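PDB 2WW2: alpha-1,2-mannosidase from Bacteroides thetaiotaomicron, which hydrolyses alpha-mannosidic linkages with inversion of anomeric configuration, as a calcium-dependent glycoside hydrolase of family GH92. Local coordinates for residues Asn480-Tyr485 with Ser534-Gly539; Pro487-Met492 with Asp503-Thr508; Trp522-Phe527 with Ala545-Met550. All coordinates share one frame; numbering follows the deposited sequence.

All three contacts lie within the family 92 catalytic domain, on one side of the chain's centre. Coming from the N terminus, the chain leaves helix 468-475 and enters 480-485, which contact 1 joins to the end of helix 530-537, closing a loop of 48 residues. Nested inside that loop, contact 2 brings the turn and strand at 487-492 against 503-508. Contact 3 opens only after contact 2 has closed; its segments, 522-527 and 545-550, alternate with those of contact 1, so the two cross. Arg546 of contact 3 reaches back to Gly490 and Phe491 of contact 2, and Met537 of contact 1 packs on Trp524, tying hairpin, loops and consecutive helices together.

Contact 1. Residues Asn480-Tyr485 with Ser534-Gly539; sequences NYRNLY and SELMGG
Leu536 lies over one face of the Tyr485 ring, a clear case of a helix-borne aliphatic chain seating itself on an aromatic ring. Leu536 CB stands over the centre of the Tyr485 ring, 3.8 Å from the centroid and only 4° off the normal, a CH-pi contact. The CD1 branch runs back toward the ring's root, 3.8 Å from Tyr485 CB, and also meets the edge of a second ring, with Leu536 CD1 3.6 Å from Tyr481 CE1. The other branch, CD2, lies in the plane of the Arg482 guanidinium, at its edge, 3.8 Å from NH1. Three side chains of 480-485 thus touch this one leucine.

Further along, Arg482 NH2 gives a hydrogen-bonded salt bridge to Glu535 OE2 at 3.2 Å. The bond is bent, 135° at the hydrogen, and meets the carboxylate oxygen from above its plane. Behind it, Tyr481 OH sits over the centre of one guanidinium face, while that hydroxyl is hydrogen-bonded to Asp529 OD2. Tyr485 CG is anti to the backbone N (chi1 -171°), which sets CG on the side facing Leu536. A water lies at a doubtfully short 2.5 Å from Tyr485 OH and donates to the carbonyl O of Leu536.

Gly538, with positive phi, turns the chain out of the helix: Gly539 N returns to Ser534 O and Gly538 N to Glu535 O. A Schellman motif thus ends helix 530-537, and it is Glu535, Leu536 and Met537, from the helix's last turn, that pack on the 3-10 segment 480-483 and on Tyr485.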
ATOM      1  N   ASN A 480      -2.737   6.649  33.743  1.00 10.55           N
ATOM      2  CA  ASN A 480      -2.460   5.234  33.502  1.00 10.60           C
ATOM      3  C   ASN A 480      -2.125   4.975  32.030  1.00 10.94           C
ATOM      4  O   ASN A 480      -1.522   3.957  31.716  1.00 10.78           O
ATOM      5  CB  ASN A 480      -3.615   4.330  33.950  1.00 11.14           C
ATOM      6  CG  ASN A 480      -3.529   3.952  35.426  1.00 11.58           C
ATOM      7  OD1 ASN A 480      -2.493   4.144  36.070  1.00 10.61           O
ATOM      8  ND2 ASN A 480      -4.613   3.393  35.962  1.00 12.38           N
ATOM      9  N   TYR A 481      -2.513   5.886  31.137  1.00 10.28           N
ATOM     10  CA  TYR A 481      -2.108   5.759  29.733  1.00 10.50           C
ATOM     11  C   TYR A 481      -0.590   5.625  29.603  1.00 10.94           C
ATOM     12  O   TYR A 481      -0.078   4.963  28.676  1.00 10.77           O
ATOM     13  CB  TYR A 481      -2.601   6.940  28.880  1.00  9.92           C
ATOM     14  CG  TYR A 481      -1.998   8.278  29.242  1.00 10.87           C
ATOM     15  CD1 TYR A 481      -0.814   8.701  28.658  1.00 11.47           C
ATOM     16  CD2 TYR A 481      -2.611   9.117  30.170  1.00 10.29           C
ATOM     17  CE1 TYR A 481      -0.252   9.924  28.983  1.00 11.47           C
ATOM     18  CE2 TYR A 481      -2.054  10.357  30.512  1.00 10.62           C
ATOM     19  CZ  TYR A 481      -0.872  10.743  29.914  1.00 11.25           C
ATOM     20  OH  TYR A 481      -0.303  11.953  30.229  1.00 12.57           O
ATOM     21  N   ARG A 482       0.138   6.282  30.501  1.00 11.08           N
ATOM     22  CA  ARG A 482       1.602   6.230  30.436  1.00 11.75           C
ATOM     23  C   ARG A 482       2.158   4.818  30.606  1.00 11.42           C
ATOM     24  O   ARG A 482       3.284   4.530  30.200  1.00 11.48           O
ATOM     25  CB  ARG A 482       2.235   7.155  31.486  1.00 12.22           C
ATOM     26  CG  ARG A 482       1.837   8.632  31.379  1.00 15.08           C
ATOM     27  CD  ARG A 482       2.625   9.426  32.436  1.00 20.29           C
ATOM     28  NE  ARG A 482       2.231  10.829  32.591  1.00 26.14           N
ATOM     29  CZ  ARG A 482       2.663  11.851  31.836  1.00 29.32           C
ATOM     30  NH1 ARG A 482       3.492  11.660  30.809  1.00 27.80           N
ATOM     31  NH2 ARG A 482       2.254  13.090  32.114  1.00 30.42           N
ATOM     32  N   ASN A 483       1.387   3.943  31.234  1.00 11.05           N
ATOM     33  CA  ASN A 483       1.882   2.635  31.581  1.00 10.66           C
ATOM     34  C   ASN A 483       1.984   1.727  30.360  1.00 10.75           C
ATOM     35  O   ASN A 483       2.592   0.661  30.429  1.00  9.83           O
ATOM     36  CB  ASN A 483       0.979   1.987  32.640  1.00 11.03           C
ATOM     37  CG  ASN A 483       1.089   2.661  33.990  1.00 13.15           C
ATOM     38  OD1 ASN A 483       2.162   3.132  34.367  1.00 14.71           O
ATOM     39  ND2 ASN A 483      -0.016   2.715  34.729  1.00 13.71           N
ATOM     40  N   LEU A 484       1.392   2.142  29.239  1.00  9.98           N
ATOM     41  CA  LEU A 484       1.463   1.323  28.027  1.00 10.78           C
ATOM     42  C   LEU A 484       2.245   1.963  26.875  1.00 10.99           C
ATOM     43  O   LEU A 484       2.355   1.394  25.789  1.00 10.67           O
ATOM     44  CB  LEU A 484       0.055   0.913  27.562  1.00 10.01           C
ATOM     45  CG  LEU A 484      -0.655  -0.025  28.546  1.00  9.65           C
ATOM     46  CD1 LEU A 484      -2.065  -0.372  28.046  1.00 10.07           C
ATOM     47  CD2 LEU A 484       0.162  -1.283  28.809  1.00  9.04           C
ATOM     48  N   TYR A 485       2.801   3.139  27.120  1.00 11.74           N
ATOM     49  CA  TYR A 485       3.651   3.777  26.134  1.00 12.25           C
ATOM     50  C   TYR A 485       5.021   3.078  26.109  1.00 12.74           C
ATOM     51  O   TYR A 485       5.702   2.983  27.130  1.00 12.12           O
ATOM     52  CB  TYR A 485       3.788   5.266  26.442  1.00 12.36           C
ATOM     53  CG  TYR A 485       4.481   6.030  25.342  1.00 13.34           C
ATOM     54  CD1 TYR A 485       3.772   6.471  24.234  1.00 13.10           C
ATOM     55  CD2 TYR A 485       5.845   6.308  25.409  1.00 13.92           C
ATOM     56  CE1 TYR A 485       4.394   7.175  23.230  1.00 13.77           C
ATOM     57  CE2 TYR A 485       6.483   7.008  24.398  1.00 14.64           C
ATOM     58  CZ  TYR A 485       5.748   7.433  23.309  1.00 14.43           C
ATOM     59  OH  TYR A 485       6.342   8.142  22.296  1.00 14.69           O
ATOM     60  N   SER A 534       2.454  14.640  24.816  1.00 13.54           N
ATOM     61  CA  SER A 534       3.610  15.230  24.160  1.00 14.33           C
ATOM     62  C   SER A 534       4.870  14.959  24.976  1.00 14.58           C
ATOM     63  O   SER A 534       5.937  14.764  24.408  1.00 14.78           O
ATOM     64  CB  SER A 534       3.437  16.724  23.892  1.00 14.27           C
ATOM     65  OG  SER A 534       3.765  17.482  25.029  1.00 18.55           O
ATOM     66  N   GLU A 535       4.746  14.922  26.298  1.00 15.14           N
ATOM     67  CA  GLU A 535       5.891  14.583  27.147  1.00 16.46           C
ATOM     68  C   GLU A 535       6.406  13.185  26.830  1.00 16.27           C
ATOM     69  O   GLU A 535       7.612  12.964  26.736  1.00 16.43           O
ATOM     70  CB  GLU A 535       5.533  14.639  28.634  1.00 17.20           C
ATOM     71  CG  GLU A 535       5.378  16.030  29.186  1.00 21.26           C
ATOM     72  CD  GLU A 535       4.881  16.031  30.629  1.00 27.23           C
ATOM     73  OE1 GLU A 535       4.718  17.138  31.185  1.00 28.75           O
ATOM     74  OE2 GLU A 535       4.645  14.929  31.198  1.00 30.12           O
ATOM     75  N   LEU A 536       5.492  12.233  26.705  1.00 15.54           N
ATOM     76  CA  LEU A 536       5.874  10.889  26.318  1.00 15.50           C
ATOM     77  C   LEU A 536       6.608  10.919  24.977  1.00 15.14           C
ATOM     78  O   LEU A 536       7.599  10.222  24.796  1.00 15.15           O
ATOM     79  CB  LEU A 536       4.637   9.979  26.214  1.00 14.36           C
ATOM     80  CG  LEU A 536       3.933   9.658  27.535  1.00 14.72           C
ATOM     81  CD1 LEU A 536       2.718   8.788  27.290  1.00 13.58           C
ATOM     82  CD2 LEU A 536       4.883   8.991  28.529  1.00 14.04           C
ATOM     83  N   MET A 537       6.107  11.712  24.038  1.00 15.02           N
ATOM     84  CA  MET A 537       6.649  11.732  22.686  1.00 15.50           C
ATOM     85  C   MET A 537       7.964  12.516  22.579  1.00 16.28           C
ATOM     86  O   MET A 537       8.599  12.531  21.520  1.00 16.51           O
ATOM     87  CB  MET A 537       5.625  12.317  21.715  1.00 15.71           C
ATOM     88  CG  MET A 537       4.407  11.431  21.495  1.00 14.78           C
ATOM     89  SD  MET A 537       3.305  12.149  20.298  1.00 16.18           S
ATOM     90  CE  MET A 537       2.086  10.843  20.119  1.00 14.52           C
ATOM     91  N   GLY A 538       8.354  13.179  23.660  1.00 16.07           N
ATOM     92  CA  GLY A 538       9.601  13.930  23.681  1.00 16.81           C
ATOM     93  C   GLY A 538       9.432  15.431  23.515  1.00 16.73           C
ATOM     94  O   GLY A 538      10.416  16.151  23.420  1.00 16.96           O
ATOM     95  N   GLY A 539       8.190  15.913  23.468  1.00 16.38           N
ATOM     96  CA  GLY A 539       7.946  17.365  23.505  1.00 15.84           C
ATOM     97  C   GLY A 539       6.994  17.826  22.420  1.00 15.41           C
ATOM     98  O   GLY A 539       6.546  17.023  21.600  1.00 15.17           O
TER
HETATM   99  O   HOH W   1       8.803   8.401  22.335  1.00 24.15           O

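Contact 2. Residues Pro487-Met492 with Asp503-Thr508; sequences PEHGFM and DRFDAT
A small aromatic cluster joins the two-stranded hairpin of 485-486 and 491-492 to the irregular segment 503-508, with His489, Phe491 and Phe505 as its members. His489 and Phe505 form an offset stack, their centroids 4.5 Å apart and their planes 13° from parallel. The two side chains slide past each other in opposite directions, which makes the offset reciprocal: His489 CB lies over the centre of the Phe505 ring, 3.8 Å from its centroid, and Phe505 CB lies over the centre of the imidazole, 3.7 Å from that centroid. Each ring therefore rests on the other's methylene. Phe505 CG is anti to the backbone N (chi1 173°), which points CG toward the hairpin; there His489 lies over the ring face, and Phe491 CB meets the CZ tip from the same side.

At that tip Phe505 CZ comes to 3.4 Å from Phe491 CB. These two rings overlap little, their centroids being 5.7 Å apart. Ala507 takes one face of Phe491 instead: Ala507 CB stands over the ring centre, 8° off the normal, and Arg546 adds a cation-pi contact to the same ring.

Flanking Ala507, Asp506 OD1 accepts from both N and OG1 of Thr508, an Asx turn beside the contact. Arg504 meets two neighbouring subunits, so the segment also borders the chain interface. The whole is an aromatic cluster at the surface, packing a beta-hairpin against the loop that follows it.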
ATOM      1  N   PRO A 487       8.597   3.026  25.365  1.00 16.21           N
ATOM      2  CA  PRO A 487       9.518   4.127  25.057  1.00 16.91           C
ATOM      3  C   PRO A 487      10.471   3.826  23.900  1.00 17.79           C
ATOM      4  O   PRO A 487      10.693   4.698  23.061  1.00 18.29           O
ATOM      5  CB  PRO A 487      10.291   4.356  26.370  1.00 17.05           C
ATOM      6  CG  PRO A 487       9.603   3.522  27.411  1.00 18.02           C
ATOM      7  CD  PRO A 487       8.803   2.455  26.706  1.00 15.58           C
ATOM      8  N   GLU A 488      11.003   2.604  23.833  1.00 18.42           N
ATOM      9  CA  GLU A 488      11.901   2.226  22.730  1.00 19.26           C
ATOM     10  C   GLU A 488      11.260   2.404  21.352  1.00 19.52           C
ATOM     11  O   GLU A 488      11.962   2.618  20.359  1.00 20.35           O
ATOM     12  CB  GLU A 488      12.409   0.783  22.881  1.00 19.45           C
ATOM     13  N   HIS A 489       9.933   2.308  21.279  1.00 18.70           N
ATOM     14  CA  HIS A 489       9.257   2.369  19.993  1.00 17.59           C
ATOM     15  C   HIS A 489       8.449   3.649  19.762  1.00 16.97           C
ATOM     16  O   HIS A 489       8.170   4.001  18.615  1.00 16.67           O
ATOM     17  CB  HIS A 489       8.395   1.124  19.793  1.00 17.75           C
ATOM     18  CG  HIS A 489       9.192  -0.137  19.708  1.00 18.08           C
ATOM     19  ND1 HIS A 489       9.949  -0.461  18.604  1.00 18.76           N
ATOM     20  CD2 HIS A 489       9.386  -1.135  20.603  1.00 19.29           C
ATOM     21  CE1 HIS A 489      10.565  -1.610  18.816  1.00 19.18           C
ATOM     22  NE2 HIS A 489      10.243  -2.039  20.024  1.00 19.45           N
ATOM     23  N   GLY A 490       8.078   4.339  20.842  1.00 15.80           N
ATOM     24  CA  GLY A 490       7.391   5.624  20.723  1.00 15.38           C
ATOM     25  C   GLY A 490       5.910   5.511  20.389  1.00 14.61           C
ATOM     26  O   GLY A 490       5.313   6.432  19.807  1.00 15.21           O
ATOM     27  N   PHE A 491       5.311   4.383  20.767  1.00 13.69           N
ATOM     28  CA  PHE A 491       3.890   4.133  20.538  1.00 12.86           C
ATOM     29  C   PHE A 491       3.270   3.380  21.714  1.00 12.64           C
ATOM     30  O   PHE A 491       3.979   2.731  22.485  1.00 12.07           O
ATOM     31  CB  PHE A 491       3.719   3.244  19.314  1.00 12.58           C
ATOM     32  CG  PHE A 491       3.860   3.959  18.005  1.00 13.21           C
ATOM     33  CD1 PHE A 491       2.769   4.595  17.431  1.00 13.06           C
ATOM     34  CD2 PHE A 491       5.064   3.947  17.315  1.00 12.64           C
ATOM     35  CE1 PHE A 491       2.884   5.231  16.207  1.00 13.37           C
ATOM     36  CE2 PHE A 491       5.182   4.575  16.082  1.00 14.41           C
ATOM     37  CZ  PHE A 491       4.091   5.221  15.527  1.00 13.60           C
ATOM     38  N   MET A 492       1.943   3.416  21.819  1.00 11.51           N
ATOM     39  CA  MET A 492       1.252   2.575  22.789  1.00 11.39           C
ATOM     40  C   MET A 492       1.383   1.118  22.339  1.00 11.57           C
ATOM     41  O   MET A 492       1.349   0.826  21.136  1.00 11.29           O
ATOM     42  CB  MET A 492      -0.230   2.974  22.884  1.00 11.57           C
ATOM     43  CG  MET A 492      -0.448   4.362  23.507  1.00 10.30           C
ATOM     44  SD  MET A 492       0.093   4.427  25.234  1.00 11.88           S
ATOM     45  CE  MET A 492      -0.165   6.183  25.564  1.00  8.48           C
ATOM     46  N   ASP A 503       5.667  -9.461  22.053  1.00 16.32           N
ATOM     47  CA  ASP A 503       6.764  -9.595  21.094  1.00 16.45           C
ATOM     48  C   ASP A 503       6.484  -8.818  19.810  1.00 15.53           C
ATOM     49  O   ASP A 503       5.326  -8.608  19.446  1.00 14.25           O
ATOM     50  CB  ASP A 503       6.927 -11.069  20.687  1.00 17.29           C
ATOM     51  CG  ASP A 503       7.411 -11.957  21.828  1.00 20.16           C
ATOM     52  OD1 ASP A 503       7.957 -11.440  22.827  1.00 23.82           O
ATOM     53  OD2 ASP A 503       7.261 -13.196  21.705  1.00 23.47           O
ATOM     54  N   ARG A 504       7.548  -8.439  19.112  1.00 15.18           N
ATOM     55  CA  ARG A 504       7.471  -7.973  17.715  1.00 15.35           C
ATOM     56  C   ARG A 504       6.573  -6.764  17.529  1.00 14.89           C
ATOM     57  O   ARG A 504       5.527  -6.836  16.875  1.00 14.56           O
ATOM     58  CB  ARG A 504       7.061  -9.098  16.753  1.00 15.44           C
ATOM     59  CG  ARG A 504       8.039 -10.262  16.686  1.00 17.15           C
ATOM     60  CD  ARG A 504       9.381  -9.890  16.028  1.00 20.14           C
ATOM     61  NE  ARG A 504       9.375 -10.077  14.574  1.00 22.04           N
ATOM     62  CZ  ARG A 504       9.642 -11.234  13.966  1.00 24.25           C
ATOM     63  NH1 ARG A 504       9.913 -12.317  14.686  1.00 23.17           N
ATOM     64  NH2 ARG A 504       9.628 -11.319  12.641  1.00 23.98           N
ATOM     65  N   PHE A 505       7.006  -5.647  18.098  1.00 14.66           N
ATOM     66  CA  PHE A 505       6.250  -4.420  18.004  1.00 14.80           C
ATOM     67  C   PHE A 505       5.909  -4.095  16.557  1.00 14.70           C
ATOM     68  O   PHE A 505       6.749  -4.204  15.684  1.00 14.25           O
ATOM     69  CB  PHE A 505       6.997  -3.230  18.616  1.00 14.76           C
ATOM     70  CG  PHE A 505       6.286  -1.931  18.365  1.00 15.82           C
ATOM     71  CD1 PHE A 505       5.223  -1.550  19.173  1.00 15.73           C
ATOM     72  CD2 PHE A 505       6.606  -1.149  17.267  1.00 16.06           C
ATOM     73  CE1 PHE A 505       4.519  -0.377  18.914  1.00 17.73           C
ATOM     74  CE2 PHE A 505       5.904   0.022  17.002  1.00 17.82           C
ATOM     75  CZ  PHE A 505       4.864   0.408  17.825  1.00 16.95           C
ATOM     76  N   ASP A 506       4.672  -3.683  16.309  1.00 15.12           N
ATOM     77  CA  ASP A 506       4.259  -3.295  14.965  1.00 15.43           C
ATOM     78  C   ASP A 506       3.172  -2.224  15.095  1.00 15.57           C
ATOM     79  O   ASP A 506       2.039  -2.506  15.498  1.00 15.59           O
ATOM     80  CB  ASP A 506       3.744  -4.520  14.199  1.00 15.81           C
ATOM     81  CG  ASP A 506       3.247  -4.183  12.798  1.00 16.82           C
ATOM     82  OD1 ASP A 506       3.251  -3.001  12.411  1.00 15.90           O
ATOM     83  OD2 ASP A 506       2.834  -5.118  12.081  1.00 19.92           O
ATOM     84  N   ALA A 507       3.524  -0.988  14.770  1.00 15.90           N
ATOM     85  CA  ALA A 507       2.612   0.130  14.954  1.00 16.04           C
ATOM     86  C   ALA A 507       1.353   0.030  14.093  1.00 16.96           C
ATOM     87  O   ALA A 507       0.343   0.688  14.381  1.00 16.91           O
ATOM     88  CB  ALA A 507       3.349   1.444  14.693  1.00 16.11           C
ATOM     89  N   THR A 508       1.398  -0.800  13.050  1.00 17.41           N
ATOM     90  CA  THR A 508       0.317  -0.836  12.065  1.00 18.23           C
ATOM     91  C   THR A 508      -0.593  -2.042  12.254  1.00 17.84           C
ATOM     92  O   THR A 508      -1.570  -2.205  11.534  1.00 17.47           O
ATOM     93  CB  THR A 508       0.862  -0.844  10.603  1.00 18.48           C
ATOM     94  OG1 THR A 508       1.587  -2.060  10.357  1.00 22.68           O
ATOM     95  CG2 THR A 508       1.788   0.314  10.370  1.00 19.82           C
TER

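Contact 3. Residues Trp522-Phe527 with Ala545-Met550; sequences WTWSVF and ARLDSM
Trp524 CG lies anti to its carbonyl carbon (chi1 -60°), set toward helix 540-551, and Leu547 CG takes the same kind of position (chi1 -76°). Leu547 CD2 sits over one face of the six-membered ring, offset toward the rim and 3.7 Å from Trp524 CZ3. At the edge of that ring, near its plane, Arg546 CB approaches Trp524 CH2 to 3.9 Å. The pyrrole side is met by Met550, whose extended chain slides past the indole in the opposite direction: its CE comes to 3.4 Å from Trp524 NE1, and its SD is 4.4 Å from the centroid of the five-membered ring, an oblique Met-aromatic contact.

Leu533 and Met537 of helix 530-537 also touch the indole, so this side chain lies between consecutive helices. Arg546 bends at chi3, and its NH2 hydrogen-bonds to Gly490 O. Trp524 is itself the third residue of a type I turn, Trp522 to Ser525.

No hydrogen bond links the two segments; the buried contact rests on dispersion, CH-pi and sulfur-aromatic attraction, while the arginine's polar end is used by the neighbouring hairpin and probably contributes little electrostatically here.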
ATOM      1  N   TRP A 522      -4.462   4.446  18.275  1.00 11.60           N
ATOM      2  CA  TRP A 522      -4.730   4.439  19.723  1.00 11.11           C
ATOM      3  C   TRP A 522      -3.720   5.237  20.551  1.00 11.19           C
ATOM      4  O   TRP A 522      -4.014   5.671  21.676  1.00 11.12           O
ATOM      5  CB  TRP A 522      -4.900   2.993  20.231  1.00 10.94           C
ATOM      6  CG  TRP A 522      -6.278   2.493  19.920  1.00 10.79           C
ATOM      7  CD1 TRP A 522      -6.666   1.754  18.830  1.00 10.12           C
ATOM      8  CD2 TRP A 522      -7.468   2.760  20.673  1.00 12.13           C
ATOM      9  NE1 TRP A 522      -8.030   1.524  18.878  1.00 11.57           N
ATOM     10  CE2 TRP A 522      -8.542   2.142  19.995  1.00 11.18           C
ATOM     11  CE3 TRP A 522      -7.730   3.476  21.862  1.00  9.95           C
ATOM     12  CZ2 TRP A 522      -9.863   2.207  20.468  1.00 12.28           C
ATOM     13  CZ3 TRP A 522      -9.028   3.532  22.327  1.00 11.69           C
ATOM     14  CH2 TRP A 522     -10.084   2.899  21.634  1.00 10.72           C
ATOM     15  N   THR A 523      -2.540   5.469  19.983  1.00 11.11           N
ATOM     16  CA  THR A 523      -1.527   6.272  20.669  1.00 11.35           C
ATOM     17  C   THR A 523      -2.023   7.701  20.941  1.00 11.27           C
ATOM     18  O   THR A 523      -1.577   8.345  21.884  1.00 10.96           O
ATOM     19  CB  THR A 523      -0.193   6.257  19.893  1.00 11.43           C
ATOM     20  OG1 THR A 523       0.353   4.933  19.956  1.00 11.02           O
ATOM     21  CG2 THR A 523       0.838   7.254  20.498  1.00 11.78           C
ATOM     22  N   TRP A 524      -2.978   8.178  20.146  1.00 10.81           N
ATOM     23  CA  TRP A 524      -3.518   9.534  20.324  1.00 10.76           C
ATOM     24  C   TRP A 524      -4.653   9.636  21.332  1.00 10.44           C
ATOM     25  O   TRP A 524      -5.158  10.730  21.604  1.00 10.69           O
ATOM     26  CB  TRP A 524      -3.992  10.082  18.970  1.00 11.01           C
ATOM     27  CG  TRP A 524      -2.847  10.121  18.009  1.00 10.91           C
ATOM     28  CD1 TRP A 524      -2.567   9.209  17.022  1.00 11.83           C
ATOM     29  CD2 TRP A 524      -1.787  11.083  17.979  1.00 12.22           C
ATOM     30  NE1 TRP A 524      -1.407   9.566  16.374  1.00 11.97           N
ATOM     31  CE2 TRP A 524      -0.909  10.707  16.939  1.00 11.66           C
ATOM     32  CE3 TRP A 524      -1.504  12.234  18.720  1.00 12.72           C
ATOM     33  CZ2 TRP A 524       0.230  11.439  16.618  1.00 12.52           C
ATOM     34  CZ3 TRP A 524      -0.356  12.961  18.404  1.00 14.88           C
ATOM     35  CH2 TRP A 524       0.490  12.559  17.354  1.00 14.29           C
ATOM     36  N   SER A 525      -5.072   8.500  21.877  1.00 10.27           N
ATOM     37  CA  SER A 525      -6.260   8.471  22.733  1.00 10.95           C
ATOM     38  C   SER A 525      -5.952   8.957  24.151  1.00 11.23           C
ATOM     39  O   SER A 525      -6.086   8.203  25.134  1.00 11.59           O
ATOM     40  CB  SER A 525      -6.879   7.059  22.760  1.00 10.97           C
ATOM     41  OG  SER A 525      -8.153   7.080  23.372  1.00 10.49           O
ATOM     42  N   VAL A 526      -5.534  10.219  24.249  1.00 10.64           N
ATOM     43  CA  VAL A 526      -5.233  10.833  25.539  1.00 11.58           C
ATOM     44  C   VAL A 526      -5.779  12.261  25.506  1.00 11.77           C
ATOM     45  O   VAL A 526      -5.033  13.228  25.583  1.00 13.12           O
ATOM     46  CB  VAL A 526      -3.708  10.847  25.821  1.00 11.25           C
ATOM     47  CG1 VAL A 526      -3.417  11.223  27.293  1.00 10.58           C
ATOM     48  CG2 VAL A 526      -3.101   9.472  25.509  1.00 11.13           C
ATOM     49  N   PHE A 527      -7.083  12.402  25.380  1.00 11.58           N
ATOM     50  CA  PHE A 527      -7.624  13.742  25.205  1.00 11.65           C
ATOM     51  C   PHE A 527      -7.768  14.537  26.500  1.00 10.56           C
ATOM     52  O   PHE A 527      -7.968  15.733  26.446  1.00  9.85           O
ATOM     53  CB  PHE A 527      -8.930  13.731  24.402  1.00 13.23           C
ATOM     54  CG  PHE A 527      -9.617  12.409  24.389  1.00 14.29           C
ATOM     55  CD1 PHE A 527     -10.535  12.091  25.378  1.00 17.41           C
ATOM     56  CD2 PHE A 527      -9.346  11.490  23.395  1.00 17.02           C
ATOM     57  CE1 PHE A 527     -11.172  10.869  25.370  1.00 17.27           C
ATOM     58  CE2 PHE A 527      -9.991  10.241  23.382  1.00 18.67           C
ATOM     59  CZ  PHE A 527     -10.903   9.948  24.374  1.00 15.04           C
ATOM     60  N   ALA A 545       5.440  16.810  14.697  1.00 19.99           N
ATOM     61  CA  ALA A 545       5.977  16.051  13.570  1.00 20.73           C
ATOM     62  C   ALA A 545       5.153  14.800  13.323  1.00 20.95           C
ATOM     63  O   ALA A 545       4.904  14.425  12.187  1.00 21.46           O
ATOM     64  CB  ALA A 545       7.428  15.677  13.830  1.00 20.56           C
ATOM     65  N   ARG A 546       4.714  14.161  14.393  1.00 21.41           N
ATOM     66  CA  ARG A 546       3.921  12.956  14.259  1.00 21.60           C
ATOM     67  C   ARG A 546       2.512  13.232  13.760  1.00 22.35           C
ATOM     68  O   ARG A 546       1.945  12.427  13.015  1.00 22.12           O
ATOM     69  CB  ARG A 546       3.935  12.184  15.563  1.00 21.38           C
ATOM     70  CG  ARG A 546       5.345  11.752  15.885  1.00 21.25           C
ATOM     71  CD  ARG A 546       5.426  10.995  17.177  1.00 20.77           C
ATOM     72  NE  ARG A 546       4.611   9.784  17.164  1.00 20.61           N
ATOM     73  CZ  ARG A 546       4.735   8.821  18.070  1.00 20.49           C
ATOM     74  NH1 ARG A 546       5.645   8.938  19.032  1.00 19.37           N
ATOM     75  NH2 ARG A 546       3.958   7.746  18.018  1.00 21.04           N
ATOM     76  N   LEU A 547       1.958  14.380  14.145  1.00 22.19           N
ATOM     77  CA  LEU A 547       0.673  14.802  13.614  1.00 22.78           C
ATOM     78  C   LEU A 547       0.845  15.086  12.132  1.00 23.65           C
ATOM     79  O   LEU A 547       0.018  14.678  11.302  1.00 23.66           O
ATOM     80  CB  LEU A 547       0.176  16.061  14.320  1.00 21.84           C
ATOM     81  CG  LEU A 547      -0.397  15.868  15.720  1.00 20.58           C
ATOM     82  CD1 LEU A 547      -0.630  17.239  16.335  1.00 17.28           C
ATOM     83  CD2 LEU A 547      -1.699  15.069  15.659  1.00 17.92           C
ATOM     84  N   ASP A 548       1.926  15.783  11.803  1.00 24.29           N
ATOM     85  CA  ASP A 548       2.232  16.086  10.416  1.00 25.66           C
ATOM     86  C   ASP A 548       2.361  14.796   9.592  1.00 26.61           C
ATOM     87  O   ASP A 548       1.944  14.759   8.438  1.00 26.79           O
ATOM     88  CB  ASP A 548       3.505  16.928  10.299  1.00 25.91           C
ATOM     89  CG  ASP A 548       3.311  18.374  10.747  1.00 26.17           C
ATOM     90  OD1 ASP A 548       2.155  18.812  10.960  1.00 24.99           O
ATOM     91  OD2 ASP A 548       4.330  19.078  10.869  1.00 25.25           O
ATOM     92  N   SER A 549       2.913  13.740  10.190  1.00 27.91           N
ATOM     93  CA  SER A 549       3.068  12.459   9.486  1.00 29.14           C
ATOM     94  C   SER A 549       1.734  11.728   9.297  1.00 30.30           C
ATOM     95  O   SER A 549       1.672  10.660   8.672  1.00 30.40           O
ATOM     96  CB  SER A 549       4.082  11.557  10.198  1.00 29.27           C
ATOM     97  OG  SER A 549       3.523  10.953  11.355  1.00 29.58           O
ATOM     98  N   MET A 550       0.662  12.300   9.832  1.00 31.10           N
ATOM     99  CA  MET A 550      -0.662  11.748   9.597  1.00 32.33           C
ATOM    100  C   MET A 550      -1.380  12.484   8.485  1.00 32.53           C
ATOM    101  O   MET A 550      -2.084  11.864   7.695  1.00 32.84           O
ATOM    102  CB  MET A 550      -1.514  11.797  10.861  1.00 32.48           C
ATOM    103  CG  MET A 550      -1.352  10.604  11.771  1.00 35.37           C
ATOM    104  SD  MET A 550      -2.712  10.559  12.955  1.00 42.44           S
ATOM    105  CE  MET A 550      -2.757   8.822  13.394  1.00 40.41           C
TER